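Local structure of putative gamma-hydroxymuconic semialdehyde dehydrogenase (Pseudomonas, 4GO3) at residues S57-G60 / A61-G65; S325-R328 / R329-V332; E397-A400 / I401-T405. The protein binds NAD(+) and probably oxidises an aldehyde substrate, thought to be gamma-hydroxymuconic semialdehyde, as a member of the aldehyde dehydrogenase family. The protein carries 2 engineered substitutions. All coordinates share one frame; numbering follows the deposited sequence.

Contact 1: S57-G60 / A61-G65; sequences SALG and AAERG
Gly60 and Glu63 are tied through their backbones: Glu63 N donates to Gly60 O at 2.7 Å with an N-H...O angle of 158°, closing a turn that leads from loop 57-60 toward helix 61-77. Gly60 has a positive phi (86°) at which a CB would be jammed against the carbonyl O of Leu59, which accounts for a glycine here. The main side-chain contact is made by Arg64, which is buried and reaches back along the loop. Its CG stands beside the backbone N (chi1 -61°), and the bend at chi3 brings the guanidinium toward Ser57. On the way, Arg64 CG passes Leu59 CB at 3.7 Å, the two side chains running in opposite directions. Gly60 C lies over one face of the guanidinium, 4.2 Å above its plane and off toward the rim. NH2 of Arg64 makes a weak bond to Ser57 O (3.1 Å), while NE donates to Trp56 O and NH1, weakly, to Ala164 O; three carbonyls thus share one charged group. Farther out, Leu59 CG rests 3.7 Å from Glu63 CB, and the Glu63 carboxylate turns away to a salt bridge with Arg66. The contact is a surface corner joining helix 39-57 to helix 61-77, where Arg64 also links it to the end of helix 151-164, while Ala61 and Ala62 touch Asp117.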
ATOM      1  N   SER A  57      -7.981  -7.999  19.042  1.00 42.49           N
ATOM      2  CA  SER A  57      -6.832  -8.502  18.321  1.00 46.42           C
ATOM      3  C   SER A  57      -6.179  -9.603  19.114  1.00 50.09           C
ATOM      4  O   SER A  57      -5.328 -10.323  18.614  1.00 54.75           O
ATOM      5  CB  SER A  57      -5.843  -7.376  18.043  1.00 44.94           C
ATOM      6  OG  SER A  57      -4.835  -7.285  19.019  1.00 47.53           O
ATOM      7  N   ALA A  58      -6.599  -9.735  20.358  1.00 28.81           N
ATOM      8  CA  ALA A  58      -6.063 -10.742  21.234  1.00 35.49           C
ATOM      9  C   ALA A  58      -7.050 -11.877  21.343  1.00 38.84           C
ATOM     10  O   ALA A  58      -6.930 -12.739  22.186  1.00 36.22           O
ATOM     11  CB  ALA A  58      -5.814 -10.154  22.570  1.00 25.34           C
ATOM     12  N   LEU A  59      -8.039 -11.876  20.476  1.00 42.78           N
ATOM     13  CA  LEU A  59      -9.117 -12.826  20.594  1.00 41.84           C
ATOM     14  C   LEU A  59      -8.657 -14.206  20.248  1.00 61.35           C
ATOM     15  O   LEU A  59      -9.244 -15.188  20.682  1.00 80.91           O
ATOM     16  CB  LEU A  59     -10.256 -12.457  19.674  1.00 45.82           C
ATOM     17  CG  LEU A  59     -11.596 -12.823  20.248  1.00 51.46           C
ATOM     18  CD1 LEU A  59     -11.416 -12.841  21.722  1.00 49.14           C
ATOM     19  CD2 LEU A  59     -12.612 -11.809  19.840  1.00 42.22           C
ATOM     20  N   GLY A  60      -7.605 -14.305  19.465  1.00 39.03           N
ATOM     21  CA  GLY A  60      -7.214 -15.630  19.000  1.00 42.88           C
ATOM     22  C   GLY A  60      -8.012 -15.936  17.756  1.00 43.77           C
ATOM     23  O   GLY A  60      -9.228 -16.121  17.809  1.00 42.54           O
ATOM     24  N   ALA A  61      -7.334 -16.011  16.630  1.00 33.63           N
ATOM     25  CA  ALA A  61      -7.973 -16.038  15.334  1.00 31.09           C
ATOM     26  C   ALA A  61      -9.231 -16.879  15.205  1.00 35.77           C
ATOM     27  O   ALA A  61     -10.153 -16.495  14.517  1.00 33.56           O
ATOM     28  CB  ALA A  61      -6.981 -16.431  14.301  1.00 31.79           C
ATOM     29  N   ALA A  62      -9.271 -18.037  15.832  1.00 29.44           N
ATOM     30  CA  ALA A  62     -10.421 -18.897  15.672  1.00 24.75           C
ATOM     31  C   ALA A  62     -11.679 -18.223  16.177  1.00 32.80           C
ATOM     32  O   ALA A  62     -12.764 -18.477  15.685  1.00 27.35           O
ATOM     33  CB  ALA A  62     -10.201 -20.181  16.384  1.00 25.88           C
ATOM     34  N   GLU A  63     -11.517 -17.362  17.170  1.00 45.04           N
ATOM     35  CA  GLU A  63     -12.641 -16.749  17.852  1.00 41.19           C
ATOM     36  C   GLU A  63     -13.207 -15.569  17.101  1.00 48.71           C
ATOM     37  O   GLU A  63     -14.370 -15.254  17.252  1.00 48.22           O
ATOM     38  CB  GLU A  63     -12.239 -16.319  19.251  1.00 56.55           C
ATOM     39  CG  GLU A  63     -13.139 -16.848  20.340  1.00 76.65           C
ATOM     40  CD  GLU A  63     -14.106 -17.892  19.843  1.00 87.46           C
ATOM     41  OE1 GLU A  63     -13.699 -19.068  19.717  1.00 90.94           O
ATOM     42  OE2 GLU A  63     -15.270 -17.536  19.587  1.00 57.24           O
ATOM     43  N   ARG A  64     -12.402 -14.931  16.269  1.00 34.50           N
ATOM     44  CA  ARG A  64     -12.925 -13.906  15.405  1.00 23.67           C
ATOM     45  C   ARG A  64     -13.484 -14.584  14.206  1.00 23.46           C
ATOM     46  O   ARG A  64     -14.439 -14.124  13.645  1.00 33.12           O
ATOM     47  CB  ARG A  64     -11.843 -12.952  14.978  1.00 29.54           C
ATOM     48  CG  ARG A  64     -11.197 -12.245  16.097  1.00 22.21           C
ATOM     49  CD  ARG A  64     -10.155 -11.356  15.568  1.00 22.87           C
ATOM     50  NE  ARG A  64      -8.923 -11.524  16.294  1.00 30.38           N
ATOM     51  CZ  ARG A  64      -7.833 -12.057  15.783  1.00 32.51           C
ATOM     52  NH1 ARG A  64      -7.821 -12.486  14.546  1.00 32.84           N
ATOM     53  NH2 ARG A  64      -6.761 -12.168  16.525  1.00 50.73           N
ATOM     54  N   GLY A  65     -12.889 -15.697  13.819  1.00 25.96           N
ATOM     55  CA  GLY A  65     -13.448 -16.491  12.742  1.00 34.13           C
ATOM     56  C   GLY A  65     -14.833 -17.030  13.046  1.00 41.63           C
ATOM     57  O   GLY A  65     -15.750 -16.891  12.233  1.00 40.94           O
TER

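Contact 2: S325-R328 / R329-V332; sequences SALR and RDRV
Arg328 and Arg331 meet through their side chains on the first turns of helix 326-341, a helix N-capped by Ser325. The capping bond is nearly straight: Arg328 N donates to Ser325 OG at 2.8 Å with an angle of 169°. The two arginine chains cross obliquely, and their guanidinium planes are 30° apart. Arg331 NE lies over one face of the Arg328 guanidinium, 3.5 Å from Arg328 NH1, with Arg331 CD close by. Both are donors of like charge, so the two groups pass without a bond between them. Arg328 belongs to the NAD(+) site, and its side chain also touches Trp148, another residue of that site, and Phe383; no cofactor is bound to this chain. Against Val332 the Arg328 chain runs at about a right angle, with Arg328 CD 3.7 Å from Val332 CG2. Helical bonds underlie these contacts, among them Arg329 N to Ser325 O (3.0 Å) and Val332 N to Arg328 O (2.9 Å). On another side of the helix, Arg329 has CG anti to the backbone N (chi1 -173°) and then bends at chi2 and chi3, which turns its guanidinium toward Asp330 and brings Arg329 NH2 to 4.0 Å from Ala326 CB. Arg329 NE closes a salt bridge with Asp330 OD1 at 2.9 Å, the oxygen lying at the edge of the guanidinium, in its plane.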
ATOM      1  N   SER A 325     -29.785   7.162  -6.594  1.00 21.06           N
ATOM      2  CA  SER A 325     -29.953   8.576  -6.253  1.00 30.80           C
ATOM      3  C   SER A 325     -30.445   9.416  -7.429  1.00 30.18           C
ATOM      4  O   SER A 325     -30.127   9.150  -8.586  1.00 31.47           O
ATOM      5  CB  SER A 325     -28.664   9.184  -5.688  1.00 23.24           C
ATOM      6  OG  SER A 325     -27.879   9.737  -6.728  1.00 30.47           O
ATOM      7  N   ALA A 326     -31.224  10.441  -7.112  1.00 36.58           N
ATOM      8  CA  ALA A 326     -31.715  11.378  -8.114  1.00 34.91           C
ATOM      9  C   ALA A 326     -30.555  12.054  -8.833  1.00 38.29           C
ATOM     10  O   ALA A 326     -30.574  12.222 -10.047  1.00 41.60           O
ATOM     11  CB  ALA A 326     -32.596  12.401  -7.477  1.00 29.53           C
ATOM     12  N   LEU A 327     -29.551  12.460  -8.087  1.00 36.56           N
ATOM     13  CA  LEU A 327     -28.357  12.990  -8.701  1.00 37.89           C
ATOM     14  C   LEU A 327     -27.725  11.997  -9.698  1.00 40.97           C
ATOM     15  O   LEU A 327     -27.448  12.369 -10.819  1.00 42.54           O
ATOM     16  CB  LEU A 327     -27.366  13.428  -7.627  1.00 49.15           C
ATOM     17  CG  LEU A 327     -26.600  14.737  -7.782  1.00 64.09           C
ATOM     18  CD1 LEU A 327     -25.130  14.454  -7.618  1.00 72.44           C
ATOM     19  CD2 LEU A 327     -26.865  15.397  -9.114  1.00 51.43           C
ATOM     20  N   ARG A 328     -27.485  10.765  -9.285  1.00 54.78           N
ATOM     21  CA  ARG A 328     -26.960   9.794 -10.216  1.00 52.95           C
ATOM     22  C   ARG A 328     -27.804   9.859 -11.469  1.00 46.09           C
ATOM     23  O   ARG A 328     -27.291  10.045 -12.559  1.00 48.50           O
ATOM     24  CB  ARG A 328     -27.009   8.394  -9.625  1.00 52.94           C
ATOM     25  CG  ARG A 328     -26.011   7.454 -10.232  1.00 50.68           C
ATOM     26  CD  ARG A 328     -25.175   8.178 -11.218  1.00 44.26           C
ATOM     27  NE  ARG A 328     -23.774   8.082 -10.883  1.00 63.56           N
ATOM     28  CZ  ARG A 328     -23.101   9.018 -10.240  1.00 92.39           C
ATOM     29  NH1 ARG A 328     -23.717  10.124  -9.868  1.00 87.28           N
ATOM     30  NH2 ARG A 328     -21.812   8.852  -9.972  1.00 81.89           N
ATOM     31  N   ARG A 329     -29.106   9.722 -11.315  1.00 23.03           N
ATOM     32  CA  ARG A 329     -29.987   9.771 -12.449  1.00 31.58           C
ATOM     33  C   ARG A 329     -29.658  10.950 -13.339  1.00 35.80           C
ATOM     34  O   ARG A 329     -29.575  10.824 -14.543  1.00 34.54           O
ATOM     35  CB  ARG A 329     -31.420   9.858 -11.978  1.00 24.76           C
ATOM     36  CG  ARG A 329     -32.400   9.740 -13.084  1.00 32.29           C
ATOM     37  CD  ARG A 329     -32.939  11.088 -13.433  1.00 53.02           C
ATOM     38  NE  ARG A 329     -33.420  11.820 -12.271  1.00 52.37           N
ATOM     39  CZ  ARG A 329     -34.603  11.622 -11.710  1.00 47.79           C
ATOM     40  NH1 ARG A 329     -35.419  10.709 -12.203  1.00 33.10           N
ATOM     41  NH2 ARG A 329     -34.969  12.330 -10.656  1.00 46.90           N
ATOM     42  N   ASP A 330     -29.466  12.104 -12.734  1.00 48.27           N
ATOM     43  CA  ASP A 330     -29.358  13.330 -13.466  1.00 47.23           C
ATOM     44  C   ASP A 330     -28.095  13.321 -14.223  1.00 53.43           C
ATOM     45  O   ASP A 330     -27.974  13.930 -15.254  1.00 58.16           O
ATOM     46  CB  ASP A 330     -29.312  14.513 -12.517  1.00 61.08           C
ATOM     47  CG  ASP A 330     -30.592  14.728 -11.777  1.00 64.14           C
ATOM     48  OD1 ASP A 330     -31.522  13.958 -11.970  1.00 65.15           O
ATOM     49  OD2 ASP A 330     -30.669  15.659 -10.985  1.00 56.15           O
ATOM     50  N   ARG A 331     -27.104  12.659 -13.663  1.00 77.74           N
ATOM     51  CA  ARG A 331     -25.800  12.652 -14.259  1.00 73.14           C
ATOM     52  C   ARG A 331     -25.798  11.702 -15.402  1.00 77.48           C
ATOM     53  O   ARG A 331     -25.215  11.973 -16.416  1.00 83.17           O
ATOM     54  CB  ARG A 331     -24.763  12.226 -13.248  1.00 54.98           C
ATOM     55  CG  ARG A 331     -24.208  13.357 -12.421  1.00 55.14           C
ATOM     56  CD  ARG A 331     -23.246  12.815 -11.403  1.00 54.57           C
ATOM     57  NE  ARG A 331     -22.015  12.363 -12.028  1.00 54.46           N
ATOM     58  CZ  ARG A 331     -20.902  13.073 -12.048  1.00 54.73           C
ATOM     59  NH1 ARG A 331     -20.874  14.256 -11.478  1.00 55.06           N
ATOM     60  NH2 ARG A 331     -19.821  12.603 -12.627  1.00 54.75           N
ATOM     61  N   VAL A 332     -26.450  10.572 -15.240  1.00 39.66           N
ATOM     62  CA  VAL A 332     -26.472   9.588 -16.272  1.00 40.37           C
ATOM     63  C   VAL A 332     -27.169  10.164 -17.468  1.00 46.63           C
ATOM     64  O   VAL A 332     -26.730   9.991 -18.556  1.00 45.66           O
ATOM     65  CB  VAL A 332     -27.167   8.334 -15.807  1.00 44.48           C
ATOM     66  CG1 VAL A 332     -27.329   7.382 -16.934  1.00 31.75           C
ATOM     67  CG2 VAL A 332     -26.403   7.726 -14.717  1.00 35.05           C
TER

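Contact 3: E397-A400 / I401-T405; sequences EALA and IANNT
Glu397 and Ile401, Ala398 and Ala402, and Leu399 and Asn403 are paired by successive i to i+4 backbone bonds; Ile401 N reaches Glu397 O at 3.0 Å and Asn403 N reaches Leu399 O at 2.9 Å. The next bond, Asn404 N to Ala400 O, is weak, and Asn404 then leaves helical angles as the centre of an inverse gamma turn. Among the side chains, that of Leu399 lies slantwise to that of Asn403, its CD2 methyl set against the amide at the ND2 end and 4.0 Å from Asn403 CG. Asn403 CG stands beside its backbone N (chi1 -84°), which points the amide at the C-terminal end of helix 418-427 and the residues just after it: OD1 accepts from His429 N and ND2 donates to Ala427 O. With an alanine here both amide bonds go, and His429 N and Ala427 O would probably be left without these partners and Leu399 CD2 without the amide it packs on. The helix 395-403 forms part of a beta-alpha-beta crossover, leading from strand 386-392 to the parallel strand 411-414 across the seven-stranded sheet. Ala398 and Ala402 face strand 253-256. Ile401 sets CG1 3.7 Å from Glu397 O and packs on Val390, Phe392 and Ile288. At the helix end, the guanidinium of Arg286 grips two carbonyls, NH1 bonding to Ile401 O and NH2 to Ala402 O.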
ATOM      1  N   GLU A 397      -6.394  -4.021 -32.398  1.00 38.11           N
ATOM      2  CA  GLU A 397      -7.356  -2.951 -32.299  1.00 43.79           C
ATOM      3  C   GLU A 397      -8.043  -3.044 -30.950  1.00 43.03           C
ATOM      4  O   GLU A 397      -7.875  -2.174 -30.110  1.00 36.57           O
ATOM      5  CB  GLU A 397      -8.368  -3.044 -33.427  1.00 41.30           C
ATOM      6  CG  GLU A 397      -8.316  -1.889 -34.416  1.00 56.36           C
ATOM      7  CD  GLU A 397      -9.637  -1.677 -35.157  1.00 76.60           C
ATOM      8  OE1 GLU A 397     -10.443  -0.814 -34.738  1.00 64.62           O
ATOM      9  OE2 GLU A 397      -9.860  -2.364 -36.171  1.00 60.75           O
ATOM     10  N   ALA A 398      -8.788  -4.128 -30.751  1.00 41.52           N
ATOM     11  CA  ALA A 398      -9.485  -4.457 -29.495  1.00 32.41           C
ATOM     12  C   ALA A 398      -8.709  -4.215 -28.210  1.00 38.92           C
ATOM     13  O   ALA A 398      -9.248  -3.694 -27.256  1.00 41.46           O
ATOM     14  CB  ALA A 398      -9.956  -5.891 -29.533  1.00 37.80           C
ATOM     15  N   LEU A 399      -7.455  -4.635 -28.181  1.00 37.89           N
ATOM     16  CA  LEU A 399      -6.564  -4.382 -27.055  1.00 31.44           C
ATOM     17  C   LEU A 399      -6.399  -2.886 -26.871  1.00 40.07           C
ATOM     18  O   LEU A 399      -6.590  -2.363 -25.768  1.00 45.65           O
ATOM     19  CB  LEU A 399      -5.206  -5.004 -27.298  1.00 39.43           C
ATOM     20  CG  LEU A 399      -4.516  -5.656 -26.104  1.00 37.78           C
ATOM     21  CD1 LEU A 399      -3.016  -5.469 -26.224  1.00 26.79           C
ATOM     22  CD2 LEU A 399      -5.015  -5.079 -24.808  1.00 32.69           C
ATOM     23  N   ALA A 400      -6.057  -2.199 -27.958  1.00 33.05           N
ATOM     24  CA  ALA A 400      -5.835  -0.763 -27.915  1.00 32.20           C
ATOM     25  C   ALA A 400      -7.015  -0.062 -27.267  1.00 34.79           C
ATOM     26  O   ALA A 400      -6.846   0.762 -26.367  1.00 38.33           O
ATOM     27  CB  ALA A 400      -5.599  -0.229 -29.296  1.00 34.92           C
ATOM     28  N   ILE A 401      -8.213  -0.404 -27.722  1.00 26.91           N
ATOM     29  CA  ILE A 401      -9.426   0.221 -27.197  1.00 34.93           C
ATOM     30  C   ILE A 401      -9.597  -0.103 -25.721  1.00 34.55           C
ATOM     31  O   ILE A 401      -9.756   0.791 -24.895  1.00 38.90           O
ATOM     32  CB  ILE A 401     -10.669  -0.243 -27.952  1.00 24.72           C
ATOM     33  CG1 ILE A 401     -10.587   0.181 -29.411  1.00 28.03           C
ATOM     34  CG2 ILE A 401     -11.899   0.346 -27.339  1.00 30.61           C
ATOM     35  CD1 ILE A 401     -11.558  -0.577 -30.303  1.00 32.55           C
ATOM     36  N   ALA A 402      -9.551  -1.394 -25.404  1.00 28.18           N
ATOM     37  CA  ALA A 402      -9.674  -1.860 -24.035  1.00 22.41           C
ATOM     38  C   ALA A 402      -8.765  -1.062 -23.105  1.00 29.02           C
ATOM     39  O   ALA A 402      -9.136  -0.751 -21.978  1.00 26.64           O
ATOM     40  CB  ALA A 402      -9.332  -3.329 -23.962  1.00 18.23           C
ATOM     41  N   ASN A 403      -7.577  -0.722 -23.593  1.00 33.36           N
ATOM     42  CA  ASN A 403      -6.563  -0.093 -22.770  1.00 30.77           C
ATOM     43  C   ASN A 403      -6.534   1.414 -22.906  1.00 37.54           C
ATOM     44  O   ASN A 403      -5.920   2.112 -22.104  1.00 43.41           O
ATOM     45  CB  ASN A 403      -5.197  -0.669 -23.111  1.00 34.80           C
ATOM     46  CG  ASN A 403      -4.915  -1.959 -22.379  1.00 34.41           C
ATOM     47  OD1 ASN A 403      -5.521  -2.255 -21.354  1.00 36.93           O
ATOM     48  ND2 ASN A 403      -3.985  -2.733 -22.900  1.00 33.12           N
ATOM     49  N   ASN A 404      -7.210   1.907 -23.932  1.00 55.27           N
ATOM     50  CA  ASN A 404      -7.363   3.333 -24.154  1.00 53.37           C
ATOM     51  C   ASN A 404      -8.318   3.798 -23.071  1.00 44.72           C
ATOM     52  O   ASN A 404      -9.487   4.024 -23.339  1.00 60.07           O
ATOM     53  CB  ASN A 404      -8.004   3.543 -25.518  1.00 63.14           C
ATOM     54  CG  ASN A 404      -8.233   4.996 -25.833  1.00 86.37           C
ATOM     55  OD1 ASN A 404      -7.334   5.822 -25.688  1.00 91.01           O
ATOM     56  ND2 ASN A 404      -9.447   5.324 -26.270  1.00 89.50           N
ATOM     57  N   THR A 405      -7.870   3.803 -21.826  1.00 50.43           N
ATOM     58  CA  THR A 405      -8.610   4.431 -20.731  1.00 46.38           C
ATOM     59  C   THR A 405      -7.735   4.622 -19.534  1.00 47.19           C
ATOM     60  O   THR A 405      -6.716   4.022 -19.457  1.00 53.21           O
ATOM     61  CB  THR A 405      -9.913   3.704 -20.357  1.00 47.66           C
ATOM     62  OG1 THR A 405      -9.630   2.597 -19.529  1.00 52.21           O
ATOM     63  CG2 THR A 405     -10.564   3.211 -21.540  1.00 39.78           C
TER

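Overall arrangement
All three contacts are local, spanning a few residues along or at the end of a helix, and no two share an element. Contacts 1 and 2 lie at the surface, whereas contact 3 is partly buried against the seven-stranded sheet. Their chemistry follows: in contact 1 a buried arginine reaches backbone carbonyls near the ends of two other helices, in contact 2 charged side chains project from a capped helix start that supplies Arg328 to the NAD(+) site, and in contact 3 alanines and an isoleucine meet strands while an asparagine amide holds a neighbouring segment. Contact 1 lies across the chain's centre from both others, about 43 and 46 Å between centres; contacts 2 and 3 are about 28 Å apart.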